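Local structure of glycoside hydrolase family protein (Novosphingobium sp. PP1Y, 6Q2F) at residues 149-154 and 463-468; 203-208 and 443-448; 686-691 and 1113-1118. The protein is an alpha-L-rhamnosidase, a glycoside hydrolase that probably releases terminal alpha-L-rhamnose from glycosides. All coordinates share one frame; numbering follows the deposited sequence.

Interaction 1: 149-154 and 463-468; sequences GLKKLV and EVDKFD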
loop_
_atom_site.group_PDB
_atom_site.type_symbol
_atom_site.label_atom_id
_atom_site.label_comp_id
_atom_site.label_asym_id
_atom_site.label_seq_id
_atom_site.Cartn_x
_atom_site.Cartn_y
_atom_site.Cartn_z
ATOM N N GLY A 149 -20.259 -15.465 0.240
ATOM C CA GLY A 149 -19.523 -14.483 -0.525
ATOM C C GLY A 149 -19.794 -13.061 -0.056
ATOM O O GLY A 149 -20.651 -12.799 0.796
ATOM N N LEU A 150 -19.043 -12.127 -0.633
ATOM C CA LEU A 150 -19.245 -10.720 -0.319
ATOM C C LEU A 150 -20.662 -10.305 -0.694
ATOM O O LEU A 150 -21.191 -10.727 -1.721
ATOM C CB LEU A 150 -18.221 -9.861 -1.057
ATOM C CG LEU A 150 -16.786 -9.899 -0.512
ATOM C CD1 LEU A 150 -15.827 -9.446 -1.596
ATOM C CD2 LEU A 150 -16.685 -8.994 0.715
ATOM N N LYS A 151 -21.277 -9.473 0.147
ATOM C CA LYS A 151 -22.691 -9.134 0.037
ATOM C C LYS A 151 -22.891 -7.625 -0.021
ATOM O O LYS A 151 -22.200 -6.865 0.666
ATOM C CB LYS A 151 -23.488 -9.667 1.221
ATOM C CG LYS A 151 -23.463 -11.164 1.376
ATOM C CD LYS A 151 -23.971 -11.525 2.764
ATOM C CE LYS A 151 -23.736 -12.976 3.080
ATOM N NZ LYS A 151 -22.292 -13.213 3.365
ATOM N N LYS A 152 -23.890 -7.205 -0.794
ATOM C CA LYS A 152 -24.328 -5.819 -0.851
ATOM C C LYS A 152 -25.809 -5.756 -0.508
ATOM O O LYS A 152 -26.579 -6.659 -0.853
ATOM C CB LYS A 152 -24.130 -5.222 -2.250
ATOM C CG LYS A 152 -24.855 -6.059 -3.320
ATOM C CD LYS A 152 -25.102 -5.306 -4.576
ATOM C CE LYS A 152 -26.029 -6.091 -5.478
ATOM N NZ LYS A 152 -25.492 -7.417 -5.861
ATOM N N LEU A 153 -26.205 -4.662 0.134
ATOM C CA LEU A 153 -27.606 -4.441 0.462
ATOM C C LEU A 153 -28.405 -4.117 -0.803
ATOM O O LEU A 153 -27.942 -3.376 -1.673
ATOM C CB LEU A 153 -27.717 -3.302 1.484
ATOM C CG LEU A 153 -29.014 -3.100 2.278
ATOM C CD1 LEU A 153 -29.249 -4.242 3.256
ATOM C CD2 LEU A 153 -28.989 -1.756 3.012
ATOM N N VAL A 154 -29.613 -4.691 -0.909
ATOM C CA VAL A 154 -30.538 -4.426 -2.009
ATOM C C VAL A 154 -31.930 -4.289 -1.409
ATOM O O VAL A 154 -32.174 -4.674 -0.265
ATOM C CB VAL A 154 -30.543 -5.532 -3.096
ATOM C CG1 VAL A 154 -29.248 -5.503 -3.934
ATOM C CG2 VAL A 154 -30.724 -6.878 -2.446
ATOM N N GLU A 463 -14.695 -14.476 -3.340
ATOM C CA GLU A 463 -14.081 -13.898 -2.160
ATOM C C GLU A 463 -15.008 -14.091 -0.962
ATOM O O GLU A 463 -16.196 -13.782 -1.028
ATOM C CB GLU A 463 -13.797 -12.410 -2.413
ATOM C CG GLU A 463 -12.657 -12.160 -3.428
ATOM C CD GLU A 463 -11.279 -12.395 -2.812
ATOM O OE1 GLU A 463 -11.192 -12.460 -1.565
ATOM O OE2 GLU A 463 -10.287 -12.509 -3.568
ATOM N N VAL A 464 -14.465 -14.622 0.132
ATOM C CA VAL A 464 -15.275 -14.844 1.324
ATOM C C VAL A 464 -15.702 -13.497 1.916
ATOM O O VAL A 464 -14.993 -12.488 1.811
ATOM C CB VAL A 464 -14.513 -15.682 2.372
ATOM C CG1 VAL A 464 -13.362 -14.869 3.008
ATOM C CG2 VAL A 464 -15.471 -16.152 3.484
ATOM N N ASP A 465 -16.885 -13.476 2.518
ATOM C CA ASP A 465 -17.431 -12.294 3.175
ATOM C C ASP A 465 -16.456 -11.791 4.240
ATOM O O ASP A 465 -16.270 -12.429 5.275
ATOM C CB ASP A 465 -18.805 -12.645 3.778
ATOM C CG ASP A 465 -19.426 -11.487 4.564
ATOM O OD1 ASP A 465 -18.731 -10.471 4.794
ATOM O OD2 ASP A 465 -20.610 -11.602 4.948
ATOM N N LYS A 466 -15.810 -10.652 3.975
ATOM C CA LYS A 466 -14.718 -10.179 4.814
ATOM C C LYS A 466 -15.192 -9.668 6.172
ATOM O O LYS A 466 -14.356 -9.442 7.056
ATOM C CB LYS A 466 -13.951 -9.074 4.076
ATOM C CG LYS A 466 -13.533 -9.440 2.637
ATOM C CD LYS A 466 -12.276 -10.307 2.629
ATOM C CE LYS A 466 -11.906 -10.733 1.188
ATOM N NZ LYS A 466 -12.267 -12.160 0.882
ATOM N N PHE A 467 -16.497 -9.468 6.351
ATOM C CA PHE A 467 -17.049 -8.978 7.608
ATOM C C PHE A 467 -17.592 -10.089 8.501
ATOM O O PHE A 467 -18.095 -9.794 9.588
ATOM C CB PHE A 467 -18.151 -7.949 7.316
ATOM C CG PHE A 467 -17.775 -6.935 6.269
ATOM C CD1 PHE A 467 -16.699 -6.079 6.475
ATOM C CD2 PHE A 467 -18.512 -6.822 5.090
ATOM C CE1 PHE A 467 -16.341 -5.141 5.525
ATOM C CE2 PHE A 467 -18.151 -5.885 4.128
ATOM C CZ PHE A 467 -17.056 -5.049 4.342
ATOM N N ASP A 468 -17.494 -11.344 8.073
ATOM C CA ASP A 468 -18.077 -12.492 8.766
ATOM C C ASP A 468 -16.958 -13.410 9.237
ATOM O O ASP A 468 -16.424 -14.193 8.449
ATOM C CB ASP A 468 -19.055 -13.236 7.852
ATOM C CG ASP A 468 -19.810 -14.347 8.575
ATOM O OD1 ASP A 468 -19.172 -15.205 9.217
ATOM O OD2 ASP A 468 -21.058 -14.346 8.515
HETATM O O HOH W 1 -17.295 -12.585 -3.283
HETATM O O HOH W 2 -20.092 -8.865 2.654
#

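Interaction 2: 203-208 and 443-448; sequences VSYAGE and LGYSLL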
loop_
_atom_site.group_PDB
_atom_site.type_symbol
_atom_site.label_atom_id
_atom_site.label_comp_id
_atom_site.label_asym_id
_atom_site.label_seq_id
_atom_site.Cartn_x
_atom_site.Cartn_y
_atom_site.Cartn_z
ATOM N N VAL A 203 -22.920 -17.389 -10.616
ATOM C CA VAL A 203 -23.267 -17.742 -9.242
ATOM C C VAL A 203 -23.976 -16.564 -8.585
ATOM O O VAL A 203 -23.605 -15.400 -8.777
ATOM C CB VAL A 203 -22.017 -18.169 -8.449
ATOM C CG1 VAL A 203 -21.400 -19.435 -9.021
ATOM C CG2 VAL A 203 -20.995 -17.070 -8.457
ATOM N N SER A 204 -25.027 -16.856 -7.830
ATOM C CA SER A 204 -25.812 -15.791 -7.230
ATOM C C SER A 204 -26.366 -16.271 -5.902
ATOM O O SER A 204 -26.419 -17.469 -5.630
ATOM C CB SER A 204 -26.948 -15.357 -8.156
ATOM O OG SER A 204 -27.880 -16.405 -8.273
ATOM N N TYR A 205 -26.786 -15.316 -5.078
ATOM C CA TYR A 205 -27.449 -15.643 -3.820
ATOM C C TYR A 205 -28.228 -14.430 -3.343
ATOM O O TYR A 205 -27.701 -13.314 -3.350
ATOM C CB TYR A 205 -26.444 -16.081 -2.748
ATOM C CG TYR A 205 -27.106 -16.754 -1.571
ATOM C CD1 TYR A 205 -27.379 -18.117 -1.585
ATOM C CD2 TYR A 205 -27.469 -16.029 -0.447
ATOM C CE1 TYR A 205 -27.995 -18.741 -0.487
ATOM C CE2 TYR A 205 -28.079 -16.635 0.644
ATOM C CZ TYR A 205 -28.335 -17.988 0.625
ATOM O OH TYR A 205 -28.938 -18.566 1.720
ATOM N N ALA A 206 -29.483 -14.651 -2.960
ATOM C CA ALA A 206 -30.366 -13.613 -2.451
ATOM C C ALA A 206 -30.744 -13.978 -1.023
ATOM O O ALA A 206 -31.301 -15.051 -0.777
ATOM C CB ALA A 206 -31.616 -13.471 -3.324
ATOM N N GLY A 207 -30.405 -13.101 -0.076
ATOM C CA GLY A 207 -30.760 -13.292 1.307
ATOM C C GLY A 207 -31.736 -12.223 1.766
ATOM O O GLY A 207 -31.968 -11.216 1.091
ATOM N N GLU A 208 -32.295 -12.457 2.937
ATOM C CA GLU A 208 -33.196 -11.513 3.571
ATOM C C GLU A 208 -32.459 -10.699 4.620
ATOM O O GLU A 208 -31.504 -11.169 5.237
ATOM C CB GLU A 208 -34.379 -12.247 4.205
ATOM C CG GLU A 208 -35.370 -12.798 3.186
ATOM C CD GLU A 208 -36.031 -11.700 2.373
ATOM O OE1 GLU A 208 -36.223 -10.584 2.913
ATOM O OE2 GLU A 208 -36.346 -11.944 1.190
ATOM N N LEU A 443 -35.724 -5.010 2.671
ATOM C CA LEU A 443 -34.282 -5.073 2.544
ATOM C C LEU A 443 -33.855 -6.520 2.366
ATOM O O LEU A 443 -34.374 -7.418 3.036
ATOM C CB LEU A 443 -33.608 -4.472 3.776
ATOM C CG LEU A 443 -34.027 -3.043 4.089
ATOM C CD1 LEU A 443 -33.339 -2.586 5.369
ATOM C CD2 LEU A 443 -33.668 -2.139 2.926
ATOM N N GLY A 444 -32.909 -6.738 1.465
ATOM C CA GLY A 444 -32.290 -8.039 1.329
ATOM C C GLY A 444 -30.828 -7.854 1.022
ATOM O O GLY A 444 -30.318 -6.728 1.074
ATOM N N TYR A 445 -30.132 -8.942 0.720
ATOM C CA TYR A 445 -28.778 -8.827 0.210
ATOM C C TYR A 445 -28.600 -9.761 -0.976
ATOM O O TYR A 445 -29.372 -10.705 -1.191
ATOM C CB TYR A 445 -27.717 -9.115 1.293
ATOM C CG TYR A 445 -27.621 -10.558 1.742
ATOM C CD1 TYR A 445 -26.911 -11.501 0.992
ATOM C CD2 TYR A 445 -28.228 -10.977 2.927
ATOM C CE1 TYR A 445 -26.819 -12.824 1.409
ATOM C CE2 TYR A 445 -28.132 -12.289 3.356
ATOM C CZ TYR A 445 -27.431 -13.210 2.595
ATOM O OH TYR A 445 -27.346 -14.520 3.021
ATOM N N SER A 446 -27.562 -9.473 -1.745
ATOM C CA SER A 446 -27.178 -10.313 -2.862
ATOM C C SER A 446 -25.665 -10.198 -3.018
ATOM O O SER A 446 -25.006 -9.443 -2.302
ATOM C CB SER A 446 -27.940 -9.921 -4.124
ATOM O OG SER A 446 -27.547 -8.637 -4.562
ATOM N N LEU A 447 -25.114 -10.965 -3.950
ATOM C CA LEU A 447 -23.670 -11.118 -4.072
ATOM C C LEU A 447 -23.030 -10.026 -4.924
ATOM O O LEU A 447 -23.614 -9.538 -5.897
ATOM C CB LEU A 447 -23.341 -12.486 -4.667
ATOM C CG LEU A 447 -23.831 -13.661 -3.819
ATOM C CD1 LEU A 447 -23.263 -14.948 -4.361
ATOM C CD2 LEU A 447 -23.441 -13.450 -2.333
ATOM N N LEU A 448 -21.806 -9.646 -4.536
ATOM C CA LEU A 448 -20.936 -8.871 -5.419
ATOM C C LEU A 448 -20.423 -9.720 -6.578
ATOM O O LEU A 448 -20.256 -9.221 -7.696
ATOM C CB LEU A 448 -19.740 -8.332 -4.641
ATOM C CG LEU A 448 -19.663 -6.850 -4.322
ATOM C CD1 LEU A 448 -20.838 -6.478 -3.447
ATOM C CD2 LEU A 448 -18.327 -6.565 -3.609
HETATM O O HOH W 3 -26.439 -12.589 -6.135
#

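Interaction 3: 686-691 and 1113-1118; sequences DDKKPG and ITWTAM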
loop_
_atom_site.group_PDB
_atom_site.type_symbol
_atom_site.label_atom_id
_atom_site.label_comp_id
_atom_site.label_asym_id
_atom_site.label_seq_id
_atom_site.Cartn_x
_atom_site.Cartn_y
_atom_site.Cartn_z
ATOM N N ASP A 686 16.640 -24.380 -17.728
ATOM C CA ASP A 686 17.822 -23.523 -17.762
ATOM C C ASP A 686 18.073 -22.869 -19.121
ATOM O O ASP A 686 18.690 -21.798 -19.156
ATOM C CB ASP A 686 19.072 -24.313 -17.340
ATOM C CG ASP A 686 18.958 -24.892 -15.926
ATOM O OD1 ASP A 686 18.084 -24.444 -15.162
ATOM O OD2 ASP A 686 19.749 -25.791 -15.575
ATOM N N ASP A 687 17.570 -23.448 -20.220
ATOM C CA ASP A 687 18.029 -23.070 -21.562
ATOM C C ASP A 687 17.550 -21.683 -21.974
ATOM O O ASP A 687 18.267 -20.965 -22.677
ATOM C CB ASP A 687 17.572 -24.100 -22.601
ATOM C CG ASP A 687 16.079 -24.468 -22.467
ATOM O OD1 ASP A 687 15.308 -23.717 -21.839
ATOM O OD2 ASP A 687 15.672 -25.517 -23.007
ATOM N N LYS A 688 16.350 -21.285 -21.564
ATOM C CA LYS A 688 15.782 -20.017 -22.012
ATOM C C LYS A 688 16.278 -18.894 -21.104
ATOM O O LYS A 688 15.899 -18.815 -19.930
ATOM C CB LYS A 688 14.260 -20.106 -22.050
ATOM C CG LYS A 688 13.786 -20.801 -23.356
ATOM C CD LYS A 688 12.297 -20.987 -23.417
ATOM C CE LYS A 688 11.891 -21.601 -24.775
ATOM N NZ LYS A 688 12.421 -22.983 -24.947
ATOM N N LYS A 689 17.145 -18.037 -21.644
ATOM C CA LYS A 689 17.693 -16.917 -20.865
ATOM C C LYS A 689 17.335 -15.599 -21.546
ATOM O O LYS A 689 17.412 -15.509 -22.763
ATOM C CB LYS A 689 19.213 -17.044 -20.718
ATOM C CG LYS A 689 19.692 -18.350 -20.105
ATOM C CD LYS A 689 21.158 -18.604 -20.458
ATOM C CE LYS A 689 21.522 -20.083 -20.280
ATOM N NZ LYS A 689 21.432 -20.475 -18.838
ATOM N N PRO A 690 16.934 -14.581 -20.766
ATOM C CA PRO A 690 16.746 -14.641 -19.319
ATOM C C PRO A 690 15.475 -15.381 -18.916
ATOM O O PRO A 690 15.313 -15.683 -17.742
ATOM C CB PRO A 690 16.660 -13.166 -18.915
ATOM C CG PRO A 690 16.122 -12.494 -20.126
ATOM C CD PRO A 690 16.746 -13.220 -21.286
ATOM N N GLY A 691 14.602 -15.686 -19.877
ATOM C CA GLY A 691 13.485 -16.573 -19.590
ATOM C C GLY A 691 12.188 -15.917 -19.142
ATOM O O GLY A 691 11.829 -14.839 -19.620
ATOM N N ILE A 1113 20.758 -15.087 -28.773
ATOM C CA ILE A 1113 21.179 -15.671 -27.506
ATOM C C ILE A 1113 20.008 -15.782 -26.539
ATOM O O ILE A 1113 19.906 -16.755 -25.788
ATOM C CB ILE A 1113 22.329 -14.837 -26.893
ATOM C CG1 ILE A 1113 23.563 -14.833 -27.809
ATOM C CG2 ILE A 1113 22.702 -15.332 -25.509
ATOM C CD1 ILE A 1113 24.077 -16.197 -28.167
ATOM N N THR A 1114 19.109 -14.800 -26.547
ATOM C CA THR A 1114 18.121 -14.666 -25.491
ATOM C C THR A 1114 16.773 -15.228 -25.912
ATOM O O THR A 1114 16.466 -15.360 -27.099
ATOM C CB THR A 1114 17.927 -13.207 -25.072
ATOM O OG1 THR A 1114 17.286 -12.497 -26.142
ATOM C CG2 THR A 1114 19.263 -12.561 -24.734
ATOM N N TRP A 1115 15.974 -15.547 -24.897
ATOM C CA TRP A 1115 14.554 -15.844 -25.025
ATOM C C TRP A 1115 13.801 -15.091 -23.938
ATOM O O TRP A 1115 14.196 -15.128 -22.764
ATOM C CB TRP A 1115 14.282 -17.342 -24.899
ATOM C CG TRP A 1115 12.835 -17.708 -25.131
ATOM C CD1 TRP A 1115 12.298 -18.198 -26.288
ATOM C CD2 TRP A 1115 11.753 -17.601 -24.199
ATOM N NE1 TRP A 1115 10.954 -18.410 -26.129
ATOM C CE2 TRP A 1115 10.593 -18.056 -24.854
ATOM C CE3 TRP A 1115 11.652 -17.174 -22.865
ATOM C CZ2 TRP A 1115 9.344 -18.091 -24.230
ATOM C CZ3 TRP A 1115 10.408 -17.202 -22.249
ATOM C CH2 TRP A 1115 9.270 -17.665 -22.931
ATOM N N THR A 1116 12.742 -14.384 -24.337
ATOM C CA THR A 1116 11.768 -13.806 -23.420
ATOM C C THR A 1116 10.385 -14.099 -23.983
ATOM O O THR A 1116 10.233 -14.363 -25.176
ATOM C CB THR A 1116 11.923 -12.287 -23.241
ATOM O OG1 THR A 1116 11.666 -11.630 -24.489
ATOM C CG2 THR A 1116 13.335 -11.924 -22.744
ATOM N N ALA A 1117 9.368 -14.009 -23.114
ATOM C CA ALA A 1117 7.999 -14.307 -23.526
ATOM C C ALA A 1117 7.490 -13.304 -24.556
ATOM O O ALA A 1117 6.958 -13.694 -25.602
ATOM C CB ALA A 1117 7.081 -14.332 -22.309
HETATM N N MSE A 1118 7.620 -12.011 -24.267
HETATM C CA MSE A 1118 7.189 -10.958 -25.181
HETATM C C MSE A 1118 8.420 -10.130 -25.559
HETATM O O MSE A 1118 9.468 -10.249 -24.923
HETATM C CB MSE A 1118 6.088 -10.085 -24.549
HETATM C CG MSE A 1118 4.717 -10.760 -24.375
HETATM SE SE MSE A 1118 3.899 -11.557 -25.974
HETATM C CE MSE A 1118 3.781 -10.010 -27.150
HETATM O O HOH W 4 18.253 -18.335 -24.346
HETATM O O HOH W 5 9.716 -13.066 -20.498
#

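Interaction 1: 149-154 and 463-468
D465 sets CG anti to its backbone N (chi1 177°), beside the carbonyl carbon, whereas K151 holds CG anti to its carbonyl carbon and runs extended to CE, where chi4 (74°) turns NZ to D465. The two side chains cross at about a right angle. K151 NZ lies 2.8 Å from D465 OD2 in a salt bridge that meets the oxygen from above the carboxylate plane. The same NZ donates to G149 O at 3.1 Å, in the plane of that carbonyl, and weakly to Q147 O. D465 OD2 is also hydrogen-bonded to T513 OG1. D465 OD1 accepts the backbone N of F467 at 2.9 Å, forming an Asx turn inside the type I turn D465-D468, and D468 then N-caps helix 469-487 through A471 N. The contact thus joins the start of strand 151-160, an outermost strand of a four-stranded antiparallel sheet, to the loop that leads into this helix. Its backbones meet in a single bridge between G149 and V464. Beside it the direct bond from L150 N to E463 O is weak, and water 1 spans the same two atoms, accepting from the first and donating to the second. L150 lies alongside E463, CD1 touching E463 CB at 3.7 Å, while the L150 and K466 side chains cross obliquely, L150 CD2 touching K466 CG at 3.7 Å. An alanine in place of K151 would remove the ammonium and would probably loosen the loop by taking from D465 OD2 its charged partner. K466, bent at chi2 and chi4, folds back so that NZ bridges to E463 OE1 at 2.7 Å, on the anti lone pair of that oxygen, and also donates to V464 O at 2.9 Å.

Interaction 2: 203-208 and 443-448
One face of the Y445 ring is taken by the backbone of G207, whose CA sits 3.6 Å from the Y445 ring centroid in a CH-pi contact. At the rim of the neighbouring Y205 ring, near its plane, Y445 OH comes 3.3 Å from Y205 CE2, and the two side chains cross obliquely; the ring of W512 also meets that of Y445, with their planes at about 20°. The pairing belongs to a four-stranded antiparallel sheet in which strands 206-217 and 436-447 are inner neighbours. G207 and Y445 form a hydrogen-bonded pair: G207 N donates to Y445 O at 2.8 Å and Y445 N to G207 O at 2.9 Å, each donor lying above the plane of its carbonyl. Y445 CG takes the crowded position between backbone N and carbonyl carbon (chi1 70°), which swings the ring across the strand onto G207. A CB on G207 would lie 2.1 Å from Y445 CE2, so with the ring placed as it is, a side chain at this position would clash. G444 is likewise tight, since a CB there would run into G207 O. E208 turns its carboxylate to R442 in a salt bridge. Towards the other end, Y205 CB packs on L447 CG at 3.7 Å, and water 3 accepts from both Y205 N, at 2.9 Å, and L447 N, at 3.0 Å.

Interaction 3: 686-691 and 1113-1118
A short parallel beta pairing, weakly bonded and about two residues long on each side, joins segment 686-691 of the rhamnosidase family region to segment 1113-1118 of the galactose-binding-like region. W1115 carries it with both its backbone and its indole. W1115 N donates to K689 O at 2.6 Å, and G691 N returns a bond to W1115 O at 3.0 Å, close to the direction of the C=O bond. The peptide bond between K689 and P690 is cis, and G691 adopts backbone angles (phi 92°, psi -145°) that would press a side chain against the preceding carbonyl O. With CG anti to its backbone N (chi1 -176°), W1115 lays one face of the indole under K688, whose CD sits 3.6 Å from the centroid of the W1115 five-membered ring. The opposite face meets A1117 N towards the rim, and G691 C lies at the edge, in plane. P690 CG touches T1116 CG2 at 3.9 Å, and water 5 links G691 O to A1117 N. Because K688 NZ stays far from the W1115 five-membered ring, its charge adds at most a weak attraction; the lysine grips the indole chiefly through its aliphatic chain.

Interactions 1 and 2 are neighbours, their centres about 9 Å apart, and share one sheet: strand 436-447 runs between strands 151-160 and 206-217. V154 O and G444 N, 2.8 Å apart, probably form a hydrogen bond between the strands, as do K152 NZ and S446 OG at 2.7 Å, while K151 CD packs against Y445 CE1 at 3.4 Å. In sequence, both segments of interaction 2 fall between the two segments of interaction 1. In interaction 1 the side chain of E463 is about 13 Å from the sodium ion bound at D503, S504, E583, E586 and E644. Interaction 3 stands apart, its centre about 43 Å and 48 Å from those of interactions 1 and 2.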